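Local coordinates for HEPN domain-containing protein (Sulfolobus tokodaii, PDB 1WOL), which is of unknown function but belongs to the HEPN family of helical proteins, so a role connected with nucleotides or RNA is possible, at residues Tyr20-Gly25 with Arg101-Cys106; Lys43-Phe48 with Leu114-Gly119; Ala73-Lys78 with Ile107-Arg112. All blocks are in the same frame, centred on the assembly; numbering follows the deposited sequence.

Contact 1 (Tyr20-Gly25 with Arg101-Cys106)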
ATOM      1  N   TYR A  20      13.491  -4.797   0.937  1.00 12.25           N
ATOM      2  CA  TYR A  20      14.814  -4.503   1.486  1.00 12.34           C
ATOM      3  C   TYR A  20      14.658  -4.208   3.032  1.00 11.94           C
ATOM      4  O   TYR A  20      15.498  -4.587   3.833  1.00 12.81           O
ATOM      5  CB  TYR A  20      15.386  -3.265   0.676  1.00 13.04           C
ATOM      6  CG  TYR A  20      16.755  -2.919   1.129  1.00 12.15           C
ATOM      7  CD1 TYR A  20      16.947  -1.664   1.756  1.00 12.98           C
ATOM      8  CD2 TYR A  20      17.810  -3.683   0.858  1.00 17.06           C
ATOM      9  CE1 TYR A  20      18.155  -1.146   2.079  1.00 16.77           C
ATOM     10  CE2 TYR A  20      19.154  -3.188   1.254  1.00 16.55           C
ATOM     11  CZ  TYR A  20      19.242  -1.893   1.875  1.00 14.40           C
ATOM     12  OH  TYR A  20      20.469  -1.393   2.374  1.00 21.64           O
ATOM     13  N   ALA A  21      13.640  -3.438   3.389  1.00 12.01           N
ATOM     14  CA  ALA A  21      13.475  -3.133   4.802  1.00 12.47           C
ATOM     15  C   ALA A  21      13.216  -4.417   5.554  1.00 12.90           C
ATOM     16  O   ALA A  21      13.781  -4.621   6.662  1.00 13.53           O
ATOM     17  CB  ALA A  21      12.228  -2.198   4.996  1.00 14.15           C
ATOM     18  N   LYS A  22      12.416  -5.325   5.028  1.00 11.51           N
ATOM     19  CA  LYS A  22      12.166  -6.635   5.795  1.00 13.10           C
ATOM     20  C   LYS A  22      13.498  -7.343   5.948  1.00 14.22           C
ATOM     21  O   LYS A  22      13.784  -7.909   7.023  1.00 16.17           O
ATOM     22  CB  LYS A  22      11.146  -7.446   4.969  1.00 11.73           C
ATOM     23  CG  LYS A  22      11.140  -8.878   5.554  1.00 14.47           C
ATOM     24  CD  LYS A  22      10.253  -9.763   4.735  1.00 18.81           C
ATOM     25  CE  LYS A  22      10.640 -11.241   5.239  1.00 17.83           C
ATOM     26  NZ  LYS A  22       9.869 -12.291   4.592  1.00 18.91           N
ATOM     27  N   SER A  23      14.331  -7.344   4.908  1.00 14.34           N
ATOM     28  CA  SER A  23      15.655  -8.036   5.035  1.00 16.38           C
ATOM     29  C   SER A  23      16.494  -7.494   6.077  1.00 18.07           C
ATOM     30  O   SER A  23      17.289  -8.236   6.703  1.00 22.74           O
ATOM     31  CB  SER A  23      16.323  -7.934   3.649  1.00 18.64           C
ATOM     32  OG  SER A  23      17.565  -8.643   3.651  1.00 29.72           O
ATOM     33  N   GLY A  24      16.354  -6.235   6.399  1.00 14.96           N
ATOM     34  CA  GLY A  24      17.118  -5.616   7.467  1.00 15.90           C
ATOM     35  C   GLY A  24      16.505  -5.737   8.899  1.00 14.28           C
ATOM     36  O   GLY A  24      17.049  -5.225   9.896  1.00 19.42           O
ATOM     37  N   GLY A  25      15.315  -6.368   8.950  1.00 14.12           N
ATOM     38  CA  GLY A  25      14.573  -6.492  10.207  1.00 14.89           C
ATOM     39  C   GLY A  25      13.671  -5.307  10.486  1.00 14.47           C
ATOM     40  O   GLY A  25      13.088  -5.145  11.634  1.00 16.64           O
ATOM     41  N   ARG A 101       5.882 -11.561  10.363  1.00 15.18           N
ATOM     42  CA  ARG A 101       4.612 -11.871   9.715  1.00 14.04           C
ATOM     43  C   ARG A 101       3.889 -10.632   9.221  1.00 13.59           C
ATOM     44  O   ARG A 101       3.332 -10.651   8.150  1.00 15.23           O
ATOM     45  CB  ARG A 101       3.717 -12.659  10.683  1.00 13.70           C
ATOM     46  CG  ARG A 101       2.279 -12.803  10.150  1.00 15.07           C
ATOM     47  CD  ARG A 101       1.417 -13.750  11.047  1.00 15.77           C
ATOM     48  NE  ARG A 101       1.021 -13.084  12.290  1.00 16.36           N
ATOM     49  CZ  ARG A 101       0.069 -12.219  12.410  1.00 16.00           C
ATOM     50  NH1 ARG A 101      -0.691 -11.804  11.397  1.00 20.14           N
ATOM     51  NH2 ARG A 101      -0.154 -11.676  13.602  1.00 17.06           N
ATOM     52  N   ASP A 102       3.941  -9.485   9.949  1.00 12.41           N
ATOM     53  CA  ASP A 102       3.261  -8.305   9.517  1.00 14.38           C
ATOM     54  C   ASP A 102       3.952  -7.875   8.228  1.00 13.15           C
ATOM     55  O   ASP A 102       3.269  -7.495   7.320  1.00 13.47           O
ATOM     56  CB  ASP A 102       3.513  -7.155  10.524  1.00 14.98           C
ATOM     57  CG  ASP A 102       2.930  -7.433  11.914  1.00 16.80           C
ATOM     58  OD1 ASP A 102       3.483  -6.764  12.877  1.00 17.20           O
ATOM     59  OD2 ASP A 102       1.924  -8.179  12.035  1.00 17.26           O
ATOM     60  N   ALA A 103       5.279  -7.890   8.201  1.00 13.14           N
ATOM     61  CA  ALA A 103       5.935  -7.492   6.940  1.00 12.23           C
ATOM     62  C   ALA A 103       5.511  -8.343   5.772  1.00 13.54           C
ATOM     63  O   ALA A 103       5.247  -7.806   4.694  1.00 13.05           O
ATOM     64  CB  ALA A 103       7.425  -7.534   7.183  1.00 15.18           C
ATOM     65  N   ASP A 104       5.476  -9.657   6.010  1.00 13.20           N
ATOM     66  CA  ASP A 104       5.003 -10.510   4.913  1.00 13.38           C
ATOM     67  C   ASP A 104       3.611 -10.195   4.517  1.00 14.10           C
ATOM     68  O   ASP A 104       3.312 -10.128   3.305  1.00 14.11           O
ATOM     69  CB  ASP A 104       5.047 -12.051   5.308  1.00 13.43           C
ATOM     70  CG  ASP A 104       6.408 -12.552   5.469  1.00 17.02           C
ATOM     71  OD1 ASP A 104       7.418 -11.854   5.227  1.00 16.32           O
ATOM     72  OD2 ASP A 104       6.494 -13.764   5.883  1.00 20.01           O
ATOM     73  N   GLU A 105       2.661 -10.019   5.435  1.00 12.95           N
ATOM     74  CA  GLU A 105       1.258  -9.748   5.023  1.00 13.31           C
ATOM     75  C   GLU A 105       1.148  -8.405   4.320  1.00 14.15           C
ATOM     76  O   GLU A 105       0.391  -8.261   3.344  1.00 14.54           O
ATOM     77  CB  GLU A 105       0.378  -9.727   6.293  1.00 13.60           C
ATOM     78  CG  GLU A 105       0.313 -11.155   6.845  1.00 16.72           C
ATOM     79  CD  GLU A 105      -0.608 -11.261   8.106  1.00 18.10           C
ATOM     80  OE1 GLU A 105      -1.130 -10.241   8.568  1.00 19.62           O
ATOM     81  OE2 GLU A 105      -0.706 -12.457   8.523  1.00 16.56           O
ATOM     82  N   CYS A 106       1.858  -7.431   4.795  1.00 13.52           N
ATOM     83  CA  CYS A 106       1.808  -6.106   4.132  1.00 13.81           C
ATOM     84  C   CYS A 106       2.497  -6.212   2.744  1.00 11.47           C
ATOM     85  O   CYS A 106       1.863  -5.695   1.772  1.00 13.18           O
ATOM     86  CB  CYS A 106       2.661  -5.091   4.897  1.00 12.77           C
ATOM     87  SG  CYS A 106       1.752  -4.578   6.471  1.00 19.26           S
TER
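Lys-22 and Ala-103 mark the nearest backbone approach, their CA atoms 6.4 Å apart, where the last turn of helix 4-23 comes beside the first turns of helix 100-120. At so short a distance Ala-103 suits its place: its methyl group is small enough to lie against the lysine stem, with CB 4.3 Å from CG of Lys-22. The lysine swings its chain away from its own backbone N (chi1 167°) and stays extended from there on, which carries the ammonium group past Ala-103 to the next residue, Asp-104. There NZ bonds OD1 at 2.6 Å, a short salt bridge that meets the oxygen on its syn side and only 17° out of the carboxylate plane. OD2 lies farther off, 3.9 Å from NZ, so the ammonium group is bonded through one oxygen rather than shared evenly by the two. The two side chains cross obliquely, and CE also leans on OD1 at 3.3 Å. An alanine in place of Lys-22 is likely to leave Asp-104 without this cationic mate and to take away the lysine stem that lies against the methyl of Ala-103. On the far side of the same helix, Arg-101 NH1 reaches one turn ahead to Glu-105 OE2 at 2.9 Å, the acceptor lying in the guanidinium plane. Gly-25, just past the end of helix 4-23, takes the positive phi that glycine adopts readily and closes the helix with a Schellman motif. Placing the lysine near a helix C-terminus and the aspartate near a helix N-terminus probably favours both charges. Cys-106 is joined by a disulfide to Cys-31, so helix 27-48 is held here as well. The contact is thus a salt-bridged seam at the rim of the HEPN helical bundle, pairing the end of its first long helix with the start of its last.

Contact 2 (Lys43-Phe48 with Leu114-Gly119)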
ATOM      1  N   LYS A  43      -3.305   4.969  -7.422  1.00 17.88           N
ATOM      2  CA  LYS A  43      -3.462   6.312  -8.099  1.00 18.74           C
ATOM      3  C   LYS A  43      -3.059   6.268  -9.578  1.00 18.53           C
ATOM      4  O   LYS A  43      -3.625   7.092 -10.455  1.00 21.10           O
ATOM      5  CB  LYS A  43      -2.573   7.353  -7.298  1.00 20.05           C
ATOM      6  CG  LYS A  43      -3.367   7.850  -6.142  1.00 26.03           C
ATOM      7  CD  LYS A  43      -2.683   8.712  -5.150  1.00 33.31           C
ATOM      8  CE  LYS A  43      -3.683   9.376  -4.196  1.00 36.44           C
ATOM      9  NZ  LYS A  43      -2.892   9.846  -2.949  1.00 38.25           N
ATOM     10  N   GLY A  44      -2.149   5.395  -9.927  1.00 17.04           N
ATOM     11  CA  GLY A  44      -1.746   5.152 -11.276  1.00 19.03           C
ATOM     12  C   GLY A  44      -2.970   4.637 -12.074  1.00 20.21           C
ATOM     13  O   GLY A  44      -3.210   5.017 -13.200  1.00 22.32           O
ATOM     14  N   LEU A  45      -3.642   3.662 -11.459  1.00 20.75           N
ATOM     15  CA  LEU A  45      -4.852   3.105 -12.154  1.00 21.48           C
ATOM     16  C   LEU A  45      -5.920   4.190 -12.338  1.00 24.49           C
ATOM     17  O   LEU A  45      -6.557   4.276 -13.419  1.00 24.67           O
ATOM     18  CB  LEU A  45      -5.455   1.996 -11.288  1.00 21.91           C
ATOM     19  CG  LEU A  45      -6.768   1.357 -11.828  1.00 22.26           C
ATOM     20  CD1 LEU A  45      -6.456   0.644 -13.070  1.00 23.39           C
ATOM     21  CD2 LEU A  45      -7.362   0.503 -10.685  1.00 20.20           C
ATOM     22  N   LEU A  46      -6.153   4.961 -11.316  1.00 22.54           N
ATOM     23  CA  LEU A  46      -7.246   6.041 -11.399  1.00 25.88           C
ATOM     24  C   LEU A  46      -6.868   6.997 -12.489  1.00 26.97           C
ATOM     25  O   LEU A  46      -7.775   7.494 -13.253  1.00 27.26           O
ATOM     26  CB  LEU A  46      -7.339   6.750 -10.119  1.00 28.26           C
ATOM     27  CG  LEU A  46      -8.435   6.251  -9.196  1.00 34.02           C
ATOM     28  CD1 LEU A  46      -8.557   4.760  -9.319  1.00 34.38           C
ATOM     29  CD2 LEU A  46      -8.198   6.822  -7.788  1.00 34.00           C
ATOM     30  N   GLN A  47      -5.582   7.321 -12.636  1.00 27.07           N
ATOM     31  CA  GLN A  47      -5.220   8.219 -13.713  1.00 27.96           C
ATOM     32  C   GLN A  47      -5.405   7.607 -15.045  1.00 28.28           C
ATOM     33  O   GLN A  47      -5.863   8.309 -16.002  1.00 28.51           O
ATOM     34  CB  GLN A  47      -3.727   8.707 -13.594  1.00 28.88           C
ATOM     35  CG  GLN A  47      -3.394   9.892 -14.513  1.00 30.84           C
ATOM     36  CD  GLN A  47      -2.072  10.625 -14.097  1.00 32.74           C
ATOM     37  OE1 GLN A  47      -1.792  10.923 -12.911  1.00 34.29           O
ATOM     38  NE2 GLN A  47      -1.299  10.936 -15.088  1.00 33.18           N
ATOM     39  N   PHE A  48      -5.087   6.314 -15.206  1.00 26.24           N
ATOM     40  CA  PHE A  48      -5.207   5.637 -16.476  1.00 25.80           C
ATOM     41  C   PHE A  48      -6.672   5.600 -16.854  1.00 28.03           C
ATOM     42  O   PHE A  48      -6.998   5.648 -18.088  1.00 28.07           O
ATOM     43  CB  PHE A  48      -4.707   4.205 -16.343  1.00 27.01           C
ATOM     44  CG  PHE A  48      -4.948   3.337 -17.555  1.00 29.07           C
ATOM     45  CD1 PHE A  48      -4.040   3.312 -18.671  1.00 29.84           C
ATOM     46  CD2 PHE A  48      -6.095   2.541 -17.561  1.00 31.17           C
ATOM     47  CE1 PHE A  48      -4.341   2.478 -19.794  1.00 31.03           C
ATOM     48  CE2 PHE A  48      -6.410   1.672 -18.694  1.00 31.31           C
ATOM     49  CZ  PHE A  48      -5.519   1.673 -19.782  1.00 31.25           C
ATOM     50  N   LEU A 114      -0.606  -4.236  -6.616  1.00 13.62           N
ATOM     51  CA  LEU A 114       0.197  -3.794  -7.706  1.00 13.39           C
ATOM     52  C   LEU A 114      -0.031  -4.684  -8.933  1.00 16.43           C
ATOM     53  O   LEU A 114      -0.174  -4.152 -10.030  1.00 15.47           O
ATOM     54  CB  LEU A 114       1.658  -3.796  -7.277  1.00 15.56           C
ATOM     55  CG  LEU A 114       2.696  -3.582  -8.436  1.00 14.80           C
ATOM     56  CD1 LEU A 114       2.526  -2.192  -8.998  1.00 18.87           C
ATOM     57  CD2 LEU A 114       4.134  -3.691  -7.844  1.00 17.74           C
ATOM     58  N   ASN A 115      -0.158  -5.995  -8.718  1.00 15.08           N
ATOM     59  CA  ASN A 115      -0.333  -6.864  -9.937  1.00 16.94           C
ATOM     60  C   ASN A 115      -1.736  -6.657 -10.464  1.00 16.50           C
ATOM     61  O   ASN A 115      -1.921  -6.786 -11.743  1.00 17.70           O
ATOM     62  CB  ASN A 115      -0.251  -8.356  -9.568  1.00 19.94           C
ATOM     63  CG  ASN A 115       1.065  -8.828  -9.241  1.00 24.23           C
ATOM     64  OD1 ASN A 115       2.025  -8.297  -9.653  1.00 27.45           O
ATOM     65  ND2 ASN A 115       1.099 -10.002  -8.515  1.00 27.50           N
ATOM     66  N   TRP A 116      -2.704  -6.446  -9.589  1.00 14.98           N
ATOM     67  CA  TRP A 116      -4.144  -6.288 -10.045  1.00 15.55           C
ATOM     68  C   TRP A 116      -4.213  -4.963 -10.829  1.00 18.00           C
ATOM     69  O   TRP A 116      -4.804  -4.871 -11.894  1.00 19.17           O
ATOM     70  CB  TRP A 116      -4.983  -6.334  -8.837  1.00 18.97           C
ATOM     71  CG  TRP A 116      -6.410  -5.941  -9.121  1.00 20.14           C
ATOM     72  CD1 TRP A 116      -7.435  -6.777  -9.672  1.00 17.79           C
ATOM     73  CD2 TRP A 116      -7.025  -4.685  -8.866  1.00 18.55           C
ATOM     74  NE1 TRP A 116      -8.633  -6.054  -9.726  1.00 21.99           N
ATOM     75  CE2 TRP A 116      -8.413  -4.790  -9.232  1.00 21.79           C
ATOM     76  CE3 TRP A 116      -6.549  -3.481  -8.328  1.00 19.23           C
ATOM     77  CZ2 TRP A 116      -9.329  -3.729  -9.083  1.00 22.74           C
ATOM     78  CZ3 TRP A 116      -7.459  -2.437  -8.192  1.00 20.61           C
ATOM     79  CH2 TRP A 116      -8.831  -2.564  -8.565  1.00 22.48           C
ATOM     80  N   VAL A 117      -3.498  -3.925 -10.380  1.00 16.11           N
ATOM     81  CA  VAL A 117      -3.517  -2.697 -11.146  1.00 17.37           C
ATOM     82  C   VAL A 117      -2.804  -2.911 -12.459  1.00 18.55           C
ATOM     83  O   VAL A 117      -3.284  -2.442 -13.496  1.00 21.23           O
ATOM     84  CB  VAL A 117      -2.732  -1.555 -10.306  1.00 16.19           C
ATOM     85  CG1 VAL A 117      -2.400  -0.364 -11.259  1.00 19.89           C
ATOM     86  CG2 VAL A 117      -3.548  -1.186  -9.158  1.00 16.35           C
ATOM     87  N   LYS A 118      -1.636  -3.568 -12.514  1.00 17.35           N
ATOM     88  CA  LYS A 118      -0.885  -3.719 -13.754  1.00 17.71           C
ATOM     89  C   LYS A 118      -1.759  -4.451 -14.806  1.00 22.26           C
ATOM     90  O   LYS A 118      -1.713  -4.105 -16.012  1.00 21.84           O
ATOM     91  CB  LYS A 118       0.440  -4.377 -13.475  1.00 19.48           C
ATOM     92  CG  LYS A 118       1.375  -3.368 -12.801  1.00 18.96           C
ATOM     93  CD  LYS A 118       2.656  -4.072 -12.426  1.00 26.71           C
ATOM     94  CE  LYS A 118       3.717  -4.169 -13.436  1.00 32.27           C
ATOM     95  NZ  LYS A 118       4.710  -5.144 -12.638  1.00 34.51           N
ATOM     96  N   GLY A 119      -2.570  -5.349 -14.297  1.00 20.56           N
ATOM     97  CA  GLY A 119      -3.366  -6.170 -15.201  1.00 23.69           C
ATOM     98  C   GLY A 119      -4.383  -5.314 -15.920  1.00 25.74           C
ATOM     99  O   GLY A 119      -4.964  -5.728 -16.985  1.00 28.62           O
TER
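The helical turns that bring Leu-45 to Trp-116 and Val-117 are held by backbone bonds of 2.9 Å, from Gln-47 N to Lys-43 O and from Lys-118 N to Leu-114 O. Between the two turns no hydrogen bond forms; the meeting is wholly apolar, as befits a largely buried site. Leu-45 and Val-117 mark the closest point, with CA atoms 6.0 Å apart, and there the stem of the leucine does the work: its CB touches CG1 of Val-117 at 3.9 Å. A branched but short valine fits so near an approach, and Gly-44, the residue before Leu-45, has no side chain to put into this side of the contact. The far end of Leu-45 has a different partner. With CG set opposite the backbone N (chi1 177°), the leucine sends CD2 to the six-membered ring of Trp-116, 3.9 Å from CZ3 and nearly as close to CH2. The methyl comes at the ring obliquely, while the two side chains as wholes cross at about a right angle. The broad indole can thus reach the leucine from a position not aimed straight at it. Around this pair, Val-117 also packs on Ile-8 of helix 4-23, Trp-116 continues onto Pro-66, and the side-chain oxygen of Gln-47 is hydrogen-bonded to the indole NE1 of Trp-7, so helices 27-48 and 100-120 close here against helix 4-23.

Contact 3 (Ala73-Lys78 with Ile107-Arg112). With TBU (tertiary-butyl alcohol), chain C.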
ATOM      1  N   ALA A  73      -6.619  -3.704   0.603  1.00 19.78           N
ATOM      2  CA  ALA A  73      -6.608  -2.225   0.731  1.00 20.79           C
ATOM      3  C   ALA A  73      -7.014  -1.881   2.204  1.00 22.64           C
ATOM      4  O   ALA A  73      -6.335  -1.062   2.830  1.00 24.84           O
ATOM      5  CB  ALA A  73      -7.594  -1.622  -0.284  1.00 21.36           C
ATOM      6  N   THR A  74      -8.073  -2.443   2.738  1.00 22.15           N
ATOM      7  CA  THR A  74      -8.453  -2.145   4.144  1.00 25.66           C
ATOM      8  C   THR A  74      -7.306  -2.432   5.096  1.00 24.13           C
ATOM      9  O   THR A  74      -7.008  -1.630   6.039  1.00 26.32           O
ATOM     10  CB  THR A  74      -9.740  -2.936   4.515  1.00 28.36           C
ATOM     11  OG1 THR A  74     -10.766  -2.398   3.685  1.00 32.08           O
ATOM     12  CG2 THR A  74     -10.139  -2.861   6.060  1.00 31.55           C
ATOM     13  N   PHE A  75      -6.616  -3.572   4.893  1.00 21.30           N
ATOM     14  CA  PHE A  75      -5.525  -3.969   5.773  1.00 20.87           C
ATOM     15  C   PHE A  75      -4.403  -2.952   5.620  1.00 20.49           C
ATOM     16  O   PHE A  75      -3.791  -2.579   6.687  1.00 21.36           O
ATOM     17  CB  PHE A  75      -5.040  -5.377   5.360  1.00 20.48           C
ATOM     18  CG  PHE A  75      -3.858  -5.882   6.091  1.00 20.42           C
ATOM     19  CD1 PHE A  75      -3.918  -6.246   7.422  1.00 22.87           C
ATOM     20  CD2 PHE A  75      -2.592  -5.967   5.443  1.00 16.51           C
ATOM     21  CE1 PHE A  75      -2.748  -6.659   8.100  1.00 21.49           C
ATOM     22  CE2 PHE A  75      -1.452  -6.392   6.155  1.00 21.51           C
ATOM     23  CZ  PHE A  75      -1.498  -6.737   7.476  1.00 23.04           C
ATOM     24  N   LEU A  76      -4.007  -2.574   4.404  1.00 18.32           N
ATOM     25  CA  LEU A  76      -2.872  -1.660   4.253  1.00 17.32           C
ATOM     26  C   LEU A  76      -3.227  -0.244   4.774  1.00 20.32           C
ATOM     27  O   LEU A  76      -2.324   0.497   5.214  1.00 21.53           O
ATOM     28  CB  LEU A  76      -2.445  -1.579   2.817  1.00 16.78           C
ATOM     29  CG  LEU A  76      -1.644  -2.856   2.420  1.00 15.82           C
ATOM     30  CD1 LEU A  76      -1.333  -2.741   0.887  1.00 15.11           C
ATOM     31  CD2 LEU A  76      -0.371  -2.958   3.227  1.00 17.15           C
ATOM     32  N   ASP A  77      -4.496   0.096   4.653  1.00 21.87           N
ATOM     33  CA  ASP A  77      -4.936   1.455   5.076  1.00 25.80           C
ATOM     34  C   ASP A  77      -4.694   1.611   6.546  1.00 29.46           C
ATOM     35  O   ASP A  77      -4.607   2.778   7.006  1.00 31.86           O
ATOM     36  CB  ASP A  77      -6.390   1.622   4.828  1.00 23.10           C
ATOM     37  CG  ASP A  77      -6.685   2.154   3.457  1.00 23.08           C
ATOM     38  OD1 ASP A  77      -5.797   2.640   2.691  1.00 26.82           O
ATOM     39  OD2 ASP A  77      -7.908   2.101   3.033  1.00 27.37           O
ATOM     40  N   LYS A  78      -4.608   0.531   7.298  1.00 30.97           N
ATOM     41  CA  LYS A  78      -4.312   0.670   8.739  1.00 31.92           C
ATOM     42  C   LYS A  78      -2.812   1.019   9.016  1.00 33.85           C
ATOM     43  O   LYS A  78      -2.478   1.365  10.152  1.00 35.14           O
ATOM     44  CB  LYS A  78      -4.577  -0.623   9.494  1.00 32.33           C
ATOM     45  CG  LYS A  78      -5.916  -1.251   9.367  1.00 34.96           C
ATOM     46  CD  LYS A  78      -6.981  -0.273   9.525  1.00 38.64           C
ATOM     47  CE  LYS A  78      -8.306  -0.750   8.841  1.00 40.89           C
ATOM     48  NZ  LYS A  78      -8.551  -0.023   7.505  1.00 39.42           N
ATOM     49  N   ILE A 107       3.678  -6.801   2.581  1.00 11.09           N
ATOM     50  CA  ILE A 107       4.340  -6.866   1.281  1.00 10.79           C
ATOM     51  C   ILE A 107       3.399  -7.634   0.325  1.00 11.54           C
ATOM     52  O   ILE A 107       3.245  -7.215  -0.827  1.00 11.74           O
ATOM     53  CB  ILE A 107       5.679  -7.529   1.444  1.00 11.05           C
ATOM     54  CG1 ILE A 107       6.651  -6.462   2.080  1.00 11.98           C
ATOM     55  CG2 ILE A 107       6.246  -7.911   0.033  1.00 11.92           C
ATOM     56  CD1 ILE A 107       7.986  -7.126   2.599  1.00 13.07           C
ATOM     57  N   ASN A 108       2.935  -8.761   0.810  1.00 12.28           N
ATOM     58  CA  ASN A 108       2.086  -9.548  -0.141  1.00 13.37           C
ATOM     59  C   ASN A 108       0.807  -8.927  -0.525  1.00 12.92           C
ATOM     60  O   ASN A 108       0.323  -9.148  -1.696  1.00 15.30           O
ATOM     61  CB  ASN A 108       1.925 -10.942   0.512  1.00 13.63           C
ATOM     62  CG  ASN A 108       3.222 -11.647   0.532  1.00 11.88           C
ATOM     63  OD1 ASN A 108       4.196 -11.355  -0.131  1.00 12.49           O
ATOM     64  ND2 ASN A 108       3.245 -12.754   1.351  1.00 13.95           N
ATOM     65  N   CYS A 109       0.198  -8.125   0.354  1.00 11.86           N
ATOM     66  CA  CYS A 109      -0.971  -7.382  -0.101  1.00 12.69           C
ATOM     67  C   CYS A 109      -0.590  -6.324  -1.090  1.00 13.82           C
ATOM     68  O   CYS A 109      -1.333  -5.985  -1.987  1.00 14.16           O
ATOM     69  CB  CYS A 109      -1.664  -6.666   1.080  1.00 14.53           C
ATOM     70  SG  CYS A 109      -2.928  -7.713   1.853  1.00 15.18           S
ATOM     71  N   ALA A 110       0.578  -5.638  -0.877  1.00 12.27           N
ATOM     72  CA  ALA A 110       1.073  -4.657  -1.904  1.00 12.73           C
ATOM     73  C   ALA A 110       1.303  -5.326  -3.254  1.00 12.01           C
ATOM     74  O   ALA A 110       0.896  -4.748  -4.261  1.00 14.56           O
ATOM     75  CB  ALA A 110       2.402  -3.943  -1.377  1.00 14.94           C
ATOM     76  N   ILE A 111       1.853  -6.562  -3.260  1.00 12.17           N
ATOM     77  CA  ILE A 111       2.077  -7.252  -4.521  1.00 10.95           C
ATOM     78  C   ILE A 111       0.725  -7.586  -5.135  1.00 12.12           C
ATOM     79  O   ILE A 111       0.560  -7.366  -6.365  1.00 14.74           O
ATOM     80  CB  ILE A 111       2.813  -8.517  -4.167  1.00 12.87           C
ATOM     81  CG1 ILE A 111       4.291  -8.222  -3.861  1.00 13.21           C
ATOM     82  CG2 ILE A 111       2.793  -9.452  -5.451  1.00 14.66           C
ATOM     83  CD1 ILE A 111       5.040  -9.420  -3.189  1.00 14.59           C
ATOM     84  N   ARG A 112      -0.242  -7.997  -4.330  1.00 13.44           N
ATOM     85  CA  ARG A 112      -1.604  -8.347  -4.894  1.00 14.73           C
ATOM     86  C   ARG A 112      -2.170  -7.115  -5.525  1.00 14.80           C
ATOM     87  O   ARG A 112      -2.693  -7.186  -6.623  1.00 14.95           O
ATOM     88  CB  ARG A 112      -2.472  -8.947  -3.746  1.00 14.71           C
ATOM     89  CG  ARG A 112      -3.981  -9.269  -3.758  1.00 24.17           C
ATOM     90  CD  ARG A 112      -3.813 -10.504  -2.784  1.00 26.13           C
ATOM     91  NE  ARG A 112      -4.373 -11.474  -3.366  1.00 27.71           N
ATOM     92  CZ  ARG A 112      -4.101 -12.106  -4.426  1.00 25.69           C
ATOM     93  NH1 ARG A 112      -4.814 -12.107  -5.537  1.00 30.81           N
ATOM     94  NH2 ARG A 112      -3.015 -12.859  -4.224  1.00 26.16           N
TER
HETATM   95  O   TBU C 124      -5.432 -11.359   4.895  1.00 36.64           O
HETATM   96  C   TBU C 124      -4.907 -10.075   5.272  1.00 36.03           C
HETATM   97  C1  TBU C 124      -5.414  -9.866   6.751  1.00 36.88           C
HETATM   98  C2  TBU C 124      -5.506  -9.032   4.367  1.00 32.33           C
HETATM   99  C3  TBU C 124      -3.416 -10.126   5.118  1.00 35.51           C
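Phe-75 and Leu-76 turn toward Cys-109 through different first torsions: CG of the phenylalanine stands opposite its backbone N (chi1 175°), whereas CG of the leucine stands opposite its carbonyl carbon (chi1 -76°). Leu-76 thereby presses CD1 on CB of Cys-109 at 3.9 Å, and the same methyl lies as far from the backbone N of Ala-110, where the alanine's small side chain allows close approach. The sulfur of Cys-109 comes obliquely to the Phe-75 ring, SG 4.0 Å from CD2, a cysteine sulfur-aromatic contact. The same sulfur is covalently bound in a disulfide to Cys-72 one turn before Leu-76, so this interface is stitched as well as packed. The segment axes run 9.8 Å apart at closest and point in partly opposed directions, 132° from one another. Beside the sulfur sits a tertiary-butyl alcohol: its C2 is 3.8 Å from Cys-109 SG, and its C3 lies over the centre of one face of the Phe-75 ring, 4.2 Å above the plane. An aromatic face and a disulfide sulfur suit a ligand made mostly of methyl groups. Gln-71 and Glu-105 complete the site of the bound alcohol, which lies beside a disulfide-linked helix pair of the HEPN bundle.

In the fold
All three contacts use helix 100-120, which meets a different partner at each level: helix 4-23 in contact 1, helix 67-77 in contact 3 and helix 27-48 in contact 2. Contacts 1 and 2 lie on opposite sides of the chain's centre, about 23 Å apart between centres, while contact 3 sits near the middle. Chemistry follows place. Contact 1, partly buried, relies on charge; contacts 2 and 3 are buried and apolar, though contact 3 adds sulfur and a bound alcohol. Contacts 1 and 3 also touch, Cys-106 SG lying 3.7 Å from Phe-75 CE2, whereas contact 2 merely adjoins contact 3 in sequence.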